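PDB 5BP8: Ent-copalyl diphosphate synthase from Streptomyces platensis, which belongs to the terpene cyclase family, as a mainly helical enzyme related in sequence to squalene-hopene cyclases. Local coordinates for residues Val121-Leu135 with Ala165-Arg177. Sequence-based numbering, arbitrary orientation.
Sequences VPDTIGVEFVAPSLL and APDLDGALLAGVR
The ring of Phe129 lodges against helix 171-177, with Leu173 CA at its edge near the ring plane while Leu172 and Val176 approach obliquely; Val176 CG2 comes to 3.6 Å from Phe129 CE1. With CG anti to its carbonyl carbon (chi1 -57°), Phe129 swings its ring end towards these residues. Leu173 separates two flat groups: its CD1 touches the phenyl ring, and its CD2 sits over the centre of one face of the Arg177 guanidinium, 3.6 Å above the plane. At the guanidinium edge, in plane, a water accepts from Arg177 NH2 and donates to Ser133 O, while Arg177 NE reaches Val196 O and Ser133 OG bonds to Ala195 O.

Pro132 fills the bend between the 3-10 turn and the helix, its CB 3.8 Å from Gly170 CA, the N-cap residue. Beside it, Ala131 CB meets Leu168 CD1 at 3.6 Å. The direct contacts include no conventional hydrogen bond; a second water instead joins Glu128 O to Leu173 N, and a third bridges Val121 O and Asp167 OD2.

Asp167 OD1 lies 3.7 Å from Glu128 OE2, their carboxylate planes 67° apart, a proximity of like charges that the salt bridge from Glu128 OE1 to Arg345 would probably ease.

The axes of helices 127-135 and 171-177 cross nearly perpendicularly (-97°) and approach to 8.8 Å. Away from helix 171-177, Val130 packs on helices 72-86 and 31-40, and Leu134 on the latter, which ties this corner into the surrounding helices.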
ATOM      1  N   VAL A 121       0.163 -17.792   1.633  1.00 20.95           N
ATOM      2  CA  VAL A 121      -0.036 -16.796   0.600  1.00 20.44           C
ATOM      3  C   VAL A 121      -0.829 -15.666   1.246  1.00 21.07           C
ATOM      4  O   VAL A 121      -2.020 -15.805   1.478  1.00 20.49           O
ATOM      5  CB  VAL A 121      -0.771 -17.342  -0.635  1.00 21.19           C
ATOM      6  CG1 VAL A 121      -0.966 -16.226  -1.673  1.00 22.59           C
ATOM      7  CG2 VAL A 121      -0.022 -18.536  -1.250  1.00 22.11           C
ATOM      8  N   PRO A 122      -0.151 -14.553   1.576  1.00 20.57           N
ATOM      9  CA  PRO A 122      -0.899 -13.435   2.125  1.00 20.39           C
ATOM     10  C   PRO A 122      -1.856 -12.827   1.122  1.00 20.68           C
ATOM     11  O   PRO A 122      -1.670 -12.935  -0.106  1.00 18.69           O
ATOM     12  CB  PRO A 122       0.174 -12.409   2.504  1.00 20.52           C
ATOM     13  CG  PRO A 122       1.491 -12.945   2.034  1.00 20.56           C
ATOM     14  CD  PRO A 122       1.309 -14.362   1.611  1.00 20.02           C
ATOM     15  N   ASP A 123      -2.890 -12.174   1.649  1.00 20.84           N
ATOM     16  CA  ASP A 123      -3.909 -11.596   0.802  1.00 22.56           C
ATOM     17  C   ASP A 123      -3.500 -10.216   0.329  1.00 22.37           C
ATOM     18  O   ASP A 123      -4.076  -9.190   0.721  1.00 22.20           O
ATOM     19  CB  ASP A 123      -5.248 -11.591   1.541  1.00 25.96           C
ATOM     20  CG  ASP A 123      -5.779 -12.991   1.780  1.00 29.16           C
ATOM     21  OD1 ASP A 123      -5.756 -13.836   0.853  1.00 32.30           O
ATOM     22  OD2 ASP A 123      -6.240 -13.249   2.905  1.00 34.17           O
ATOM     23  N   THR A 124      -2.489 -10.187  -0.551  1.00 20.47           N
ATOM     24  CA  THR A 124      -2.093  -8.962  -1.177  1.00 20.13           C
ATOM     25  C   THR A 124      -3.087  -8.707  -2.303  1.00 19.46           C
ATOM     26  O   THR A 124      -3.878  -9.584  -2.699  1.00 20.75           O
ATOM     27  CB  THR A 124      -0.644  -9.028  -1.713  1.00 19.46           C
ATOM     28  OG1 THR A 124      -0.475 -10.210  -2.480  1.00 19.37           O
ATOM     29  CG2 THR A 124       0.368  -9.009  -0.595  1.00 20.66           C
ATOM     30  N   ILE A 125      -3.070  -7.498  -2.828  1.00 19.13           N
ATOM     31  CA  ILE A 125      -4.110  -7.097  -3.753  1.00 19.84           C
ATOM     32  C   ILE A 125      -3.917  -7.753  -5.128  1.00 20.18           C
ATOM     33  O   ILE A 125      -2.841  -7.662  -5.728  1.00 18.96           O
ATOM     34  CB  ILE A 125      -4.187  -5.578  -3.889  1.00 21.47           C
ATOM     35  CG1 ILE A 125      -4.432  -4.945  -2.511  1.00 21.87           C
ATOM     36  CG2 ILE A 125      -5.332  -5.214  -4.841  1.00 24.35           C
ATOM     37  CD1 ILE A 125      -4.675  -3.436  -2.543  1.00 24.35           C
ATOM     38  N   GLY A 126      -4.965  -8.411  -5.614  1.00 19.69           N
ATOM     39  CA  GLY A 126      -4.914  -9.059  -6.941  1.00 20.26           C
ATOM     40  C   GLY A 126      -4.067 -10.338  -7.035  1.00 19.63           C
ATOM     41  O   GLY A 126      -3.771 -10.817  -8.133  1.00 19.23           O
ATOM     42  N   VAL A 127      -3.705 -10.910  -5.896  1.00 19.60           N
ATOM     43  CA  VAL A 127      -2.831 -12.087  -5.873  1.00 19.40           C
ATOM     44  C   VAL A 127      -3.382 -13.283  -6.700  1.00 20.06           C
ATOM     45  O   VAL A 127      -2.611 -14.010  -7.337  1.00 18.02           O
ATOM     46  CB  VAL A 127      -2.492 -12.500  -4.438  1.00 18.91           C
ATOM     47  CG1 VAL A 127      -3.724 -12.976  -3.654  1.00 19.67           C
ATOM     48  CG2 VAL A 127      -1.418 -13.559  -4.445  1.00 19.68           C
ATOM     49  N   GLU A 128      -4.706 -13.433  -6.721  1.00 19.76           N
ATOM     50  CA  GLU A 128      -5.375 -14.475  -7.509  1.00 21.87           C
ATOM     51  C   GLU A 128      -5.211 -14.285  -9.018  1.00 20.28           C
ATOM     52  O   GLU A 128      -5.522 -15.203  -9.782  1.00 20.89           O
ATOM     53  CB  GLU A 128      -6.872 -14.494  -7.203  1.00 25.76           C
ATOM     54  CG  GLU A 128      -7.188 -14.763  -5.753  1.00 30.30           C
ATOM     55  CD  GLU A 128      -8.619 -14.358  -5.404  1.00 34.88           C
ATOM     56  OE1 GLU A 128      -8.960 -13.150  -5.502  1.00 35.86           O
ATOM     57  OE2 GLU A 128      -9.397 -15.257  -5.053  1.00 35.63           O
ATOM     58  N   PHE A 129      -4.782 -13.109  -9.450  1.00 18.58           N
ATOM     59  CA  PHE A 129      -4.472 -12.878 -10.861  1.00 18.26           C
ATOM     60  C   PHE A 129      -2.976 -12.867 -11.081  1.00 18.16           C
ATOM     61  O   PHE A 129      -2.461 -13.553 -11.962  1.00 17.58           O
ATOM     62  CB  PHE A 129      -5.104 -11.571 -11.348  1.00 19.35           C
ATOM     63  CG  PHE A 129      -6.599 -11.542 -11.154  1.00 20.04           C
ATOM     64  CD1 PHE A 129      -7.410 -12.285 -11.977  1.00 22.54           C
ATOM     65  CD2 PHE A 129      -7.177 -10.839 -10.097  1.00 21.18           C
ATOM     66  CE1 PHE A 129      -8.790 -12.301 -11.782  1.00 24.14           C
ATOM     67  CE2 PHE A 129      -8.544 -10.851  -9.893  1.00 22.39           C
ATOM     68  CZ  PHE A 129      -9.357 -11.573 -10.739  1.00 22.03           C
ATOM     69  N   VAL A 130      -2.297 -12.057 -10.279  1.00 17.68           N
ATOM     70  CA  VAL A 130      -0.880 -11.804 -10.435  1.00 18.04           C
ATOM     71  C   VAL A 130      -0.050 -13.103 -10.314  1.00 17.02           C
ATOM     72  O   VAL A 130       0.816 -13.383 -11.150  1.00 17.31           O
ATOM     73  CB  VAL A 130      -0.457 -10.813  -9.343  1.00 19.22           C
ATOM     74  CG1 VAL A 130       1.043 -10.707  -9.238  1.00 20.39           C
ATOM     75  CG2 VAL A 130      -1.063  -9.443  -9.651  1.00 19.70           C
ATOM     76  N   ALA A 131      -0.325 -13.872  -9.277  1.00 16.96           N
ATOM     77  CA  ALA A 131       0.510 -15.033  -8.974  1.00 17.31           C
ATOM     78  C   ALA A 131       0.383 -16.149 -10.029  1.00 18.62           C
ATOM     79  O   ALA A 131       1.404 -16.565 -10.595  1.00 18.29           O
ATOM     80  CB  ALA A 131       0.255 -15.532  -7.568  1.00 17.52           C
ATOM     81  N   PRO A 132      -0.858 -16.547 -10.398  1.00 18.86           N
ATOM     82  CA  PRO A 132      -0.919 -17.563 -11.462  1.00 19.39           C
ATOM     83  C   PRO A 132      -0.455 -17.063 -12.805  1.00 18.56           C
ATOM     84  O   PRO A 132       0.088 -17.838 -13.611  1.00 18.17           O
ATOM     85  CB  PRO A 132      -2.395 -17.963 -11.539  1.00 20.01           C
ATOM     86  CG  PRO A 132      -3.124 -17.019 -10.640  1.00 20.49           C
ATOM     87  CD  PRO A 132      -2.164 -16.297  -9.757  1.00 19.43           C
ATOM     88  N   SER A 133      -0.676 -15.781 -13.084  1.00 18.75           N
ATOM     89  CA  SER A 133      -0.173 -15.212 -14.315  1.00 18.18           C
ATOM     90  C   SER A 133       1.337 -15.381 -14.457  1.00 18.79           C
ATOM     91  O   SER A 133       1.849 -15.817 -15.494  1.00 19.33           O
ATOM     92  CB  SER A 133      -0.557 -13.739 -14.409  1.00 19.54           C
ATOM     93  OG  SER A 133      -0.189 -13.273 -15.679  1.00 21.70           O
ATOM     94  N   LEU A 134       2.055 -15.063 -13.396  1.00 17.80           N
ATOM     95  CA  LEU A 134       3.514 -15.113 -13.413  1.00 18.02           C
ATOM     96  C   LEU A 134       4.040 -16.544 -13.428  1.00 18.22           C
ATOM     97  O   LEU A 134       5.020 -16.868 -14.133  1.00 17.79           O
ATOM     98  CB  LEU A 134       4.065 -14.378 -12.190  1.00 17.24           C
ATOM     99  CG  LEU A 134       3.911 -12.860 -12.320  1.00 17.33           C
ATOM    100  CD1 LEU A 134       4.189 -12.175 -11.020  1.00 17.31           C
ATOM    101  CD2 LEU A 134       4.788 -12.280 -13.432  1.00 17.47           C
ATOM    102  N   LEU A 135       3.400 -17.391 -12.631  1.00 17.48           N
ATOM    103  CA  LEU A 135       3.765 -18.803 -12.591  1.00 18.71           C
ATOM    104  C   LEU A 135       3.655 -19.452 -13.987  1.00 19.09           C
ATOM    105  O   LEU A 135       4.563 -20.176 -14.401  1.00 19.10           O
ATOM    106  CB  LEU A 135       2.910 -19.544 -11.574  1.00 19.62           C
ATOM    107  CG  LEU A 135       3.230 -21.029 -11.367  1.00 21.97           C
ATOM    108  CD1 LEU A 135       4.666 -21.200 -10.963  1.00 22.83           C
ATOM    109  CD2 LEU A 135       2.337 -21.637 -10.299  1.00 23.84           C
ATOM    110  N   ALA A 165      -1.602 -23.913  -3.595  1.00 25.23           N
ATOM    111  CA  ALA A 165      -2.401 -22.812  -3.054  1.00 25.35           C
ATOM    112  C   ALA A 165      -3.580 -22.492  -3.954  1.00 25.52           C
ATOM    113  O   ALA A 165      -3.417 -22.323  -5.157  1.00 23.40           O
ATOM    114  CB  ALA A 165      -1.546 -21.583  -2.848  1.00 26.25           C
ATOM    115  N   PRO A 166      -4.785 -22.418  -3.368  1.00 28.36           N
ATOM    116  CA  PRO A 166      -5.971 -22.077  -4.142  1.00 30.46           C
ATOM    117  C   PRO A 166      -5.819 -20.787  -4.934  1.00 29.38           C
ATOM    118  O   PRO A 166      -6.257 -20.725  -6.092  1.00 29.95           O
ATOM    119  CB  PRO A 166      -7.052 -21.910  -3.058  1.00 32.09           C
ATOM    120  CG  PRO A 166      -6.629 -22.850  -1.981  1.00 32.60           C
ATOM    121  CD  PRO A 166      -5.122 -22.796  -1.984  1.00 30.01           C
ATOM    122  N   ASP A 167      -5.159 -19.783  -4.350  1.00 29.42           N
ATOM    123  CA  ASP A 167      -4.971 -18.494  -5.052  1.00 29.55           C
ATOM    124  C   ASP A 167      -4.080 -18.627  -6.297  1.00 29.52           C
ATOM    125  O   ASP A 167      -4.112 -17.771  -7.197  1.00 29.55           O
ATOM    126  CB  ASP A 167      -4.355 -17.432  -4.122  1.00 32.43           C
ATOM    127  CG  ASP A 167      -5.364 -16.811  -3.159  1.00 34.14           C
ATOM    128  OD1 ASP A 167      -6.590 -16.945  -3.369  1.00 39.15           O
ATOM    129  OD2 ASP A 167      -4.913 -16.199  -2.176  1.00 38.24           O
ATOM    130  N   LEU A 168      -3.282 -19.683  -6.374  1.00 25.25           N
ATOM    131  CA  LEU A 168      -2.470 -19.859  -7.552  1.00 26.00           C
ATOM    132  C   LEU A 168      -3.135 -20.758  -8.609  1.00 26.91           C
ATOM    133  O   LEU A 168      -2.542 -21.026  -9.631  1.00 25.92           O
ATOM    134  CB  LEU A 168      -1.071 -20.357  -7.175  1.00 25.77           C
ATOM    135  CG  LEU A 168      -0.131 -19.192  -6.850  1.00 25.12           C
ATOM    136  CD1 LEU A 168      -0.568 -18.459  -5.591  1.00 24.65           C
ATOM    137  CD2 LEU A 168       1.307 -19.676  -6.744  1.00 25.21           C
ATOM    138  N   ASP A 169      -4.367 -21.178  -8.357  1.00 29.13           N
ATOM    139  CA  ASP A 169      -5.082 -22.093  -9.244  1.00 33.93           C
ATOM    140  C   ASP A 169      -5.245 -21.610 -10.712  1.00 34.89           C
ATOM    141  O   ASP A 169      -5.109 -22.403 -11.648  1.00 43.34           O
ATOM    142  CB  ASP A 169      -6.450 -22.418  -8.625  1.00 37.01           C
ATOM    143  CG  ASP A 169      -7.336 -23.140  -9.561  1.00 41.61           C
ATOM    144  OD1 ASP A 169      -8.207 -22.483 -10.143  1.00 41.12           O
ATOM    145  OD2 ASP A 169      -7.128 -24.352  -9.763  1.00 45.86           O
ATOM    146  N   GLY A 170      -5.562 -20.352 -10.946  1.00 31.62           N
ATOM    147  CA  GLY A 170      -5.598 -19.902 -12.376  1.00 29.07           C
ATOM    148  C   GLY A 170      -6.965 -19.954 -13.080  1.00 26.25           C
ATOM    149  O   GLY A 170      -7.141 -19.361 -14.144  1.00 23.76           O
ATOM    150  N   ALA A 171      -7.940 -20.609 -12.468  1.00 25.62           N
ATOM    151  CA  ALA A 171      -9.282 -20.687 -13.044  1.00 27.20           C
ATOM    152  C   ALA A 171      -9.947 -19.313 -13.129  1.00 25.46           C
ATOM    153  O   ALA A 171     -10.521 -18.966 -14.170  1.00 23.99           O
ATOM    154  CB  ALA A 171     -10.150 -21.655 -12.241  1.00 29.63           C
ATOM    155  N   LEU A 172      -9.869 -18.525 -12.055  1.00 24.14           N
ATOM    156  CA  LEU A 172     -10.448 -17.173 -12.080  1.00 23.52           C
ATOM    157  C   LEU A 172      -9.756 -16.275 -13.116  1.00 22.69           C
ATOM    158  O   LEU A 172     -10.408 -15.524 -13.840  1.00 22.13           O
ATOM    159  CB  LEU A 172     -10.430 -16.548 -10.713  1.00 24.77           C
ATOM    160  CG  LEU A 172     -10.995 -15.143 -10.574  1.00 26.68           C
ATOM    161  CD1 LEU A 172     -12.439 -15.082 -11.041  1.00 28.33           C
ATOM    162  CD2 LEU A 172     -10.890 -14.688  -9.138  1.00 28.74           C
ATOM    163  N   LEU A 173      -8.439 -16.346 -13.187  1.00 21.79           N
ATOM    164  CA  LEU A 173      -7.694 -15.591 -14.198  1.00 20.55           C
ATOM    165  C   LEU A 173      -8.164 -15.952 -15.612  1.00 21.33           C
ATOM    166  O   LEU A 173      -8.382 -15.068 -16.450  1.00 20.48           O
ATOM    167  CB  LEU A 173      -6.175 -15.830 -14.034  1.00 21.18           C
ATOM    168  CG  LEU A 173      -5.249 -15.234 -15.098  1.00 21.50           C
ATOM    169  CD1 LEU A 173      -5.406 -13.731 -15.159  1.00 21.29           C
ATOM    170  CD2 LEU A 173      -3.791 -15.620 -14.794  1.00 22.10           C
ATOM    171  N   ALA A 174      -8.336 -17.246 -15.870  1.00 21.11           N
ATOM    172  CA  ALA A 174      -8.778 -17.713 -17.170  1.00 22.42           C
ATOM    173  C   ALA A 174     -10.167 -17.135 -17.498  1.00 22.14           C
ATOM    174  O   ALA A 174     -10.425 -16.708 -18.623  1.00 23.35           O
ATOM    175  CB  ALA A 174      -8.796 -19.235 -17.207  1.00 23.17           C
ATOM    176  N   GLY A 175     -11.042 -17.100 -16.496  1.00 22.76           N
ATOM    177  CA  GLY A 175     -12.378 -16.572 -16.661  1.00 22.73           C
ATOM    178  C   GLY A 175     -12.376 -15.095 -16.975  1.00 21.99           C
ATOM    179  O   GLY A 175     -13.108 -14.644 -17.845  1.00 21.52           O
ATOM    180  N   VAL A 176     -11.540 -14.335 -16.272  1.00 20.76           N
ATOM    181  CA  VAL A 176     -11.477 -12.914 -16.480  1.00 21.13           C
ATOM    182  C   VAL A 176     -10.846 -12.611 -17.823  1.00 20.78           C
ATOM    183  O   VAL A 176     -11.301 -11.699 -18.516  1.00 19.41           O
ATOM    184  CB  VAL A 176     -10.772 -12.195 -15.331  1.00 22.03           C
ATOM    185  CG1 VAL A 176     -10.524 -10.735 -15.673  1.00 23.27           C
ATOM    186  CG2 VAL A 176     -11.606 -12.332 -14.068  1.00 22.44           C
ATOM    187  N   ARG A 177      -9.852 -13.405 -18.225  1.00 19.70           N
ATOM    188  CA  ARG A 177      -9.311 -13.258 -19.569  1.00 20.12           C
ATOM    189  C   ARG A 177     -10.385 -13.505 -20.649  1.00 20.74           C
ATOM    190  O   ARG A 177     -10.492 -12.743 -21.604  1.00 23.11           O
ATOM    191  CB  ARG A 177      -8.124 -14.193 -19.771  1.00 20.34           C
ATOM    192  CG  ARG A 177      -6.882 -13.697 -19.062  1.00 20.10           C
ATOM    193  CD  ARG A 177      -5.774 -14.724 -19.113  1.00 20.39           C
ATOM    194  NE  ARG A 177      -4.493 -14.150 -18.697  1.00 20.91           N
ATOM    195  CZ  ARG A 177      -3.399 -14.852 -18.417  1.00 21.24           C
ATOM    196  NH1 ARG A 177      -3.425 -16.188 -18.472  1.00 20.88           N
ATOM    197  NH2 ARG A 177      -2.273 -14.223 -18.065  1.00 20.17           N
TER
HETATM  198  O   HOH W   1      -4.480 -16.264   0.384  1.00 36.34           O
HETATM  199  O   HOH W   2      -6.933 -17.302 -10.945  1.00 19.74           O
HETATM  200  O   HOH W   3       0.194 -15.846 -17.823  1.00 19.36           O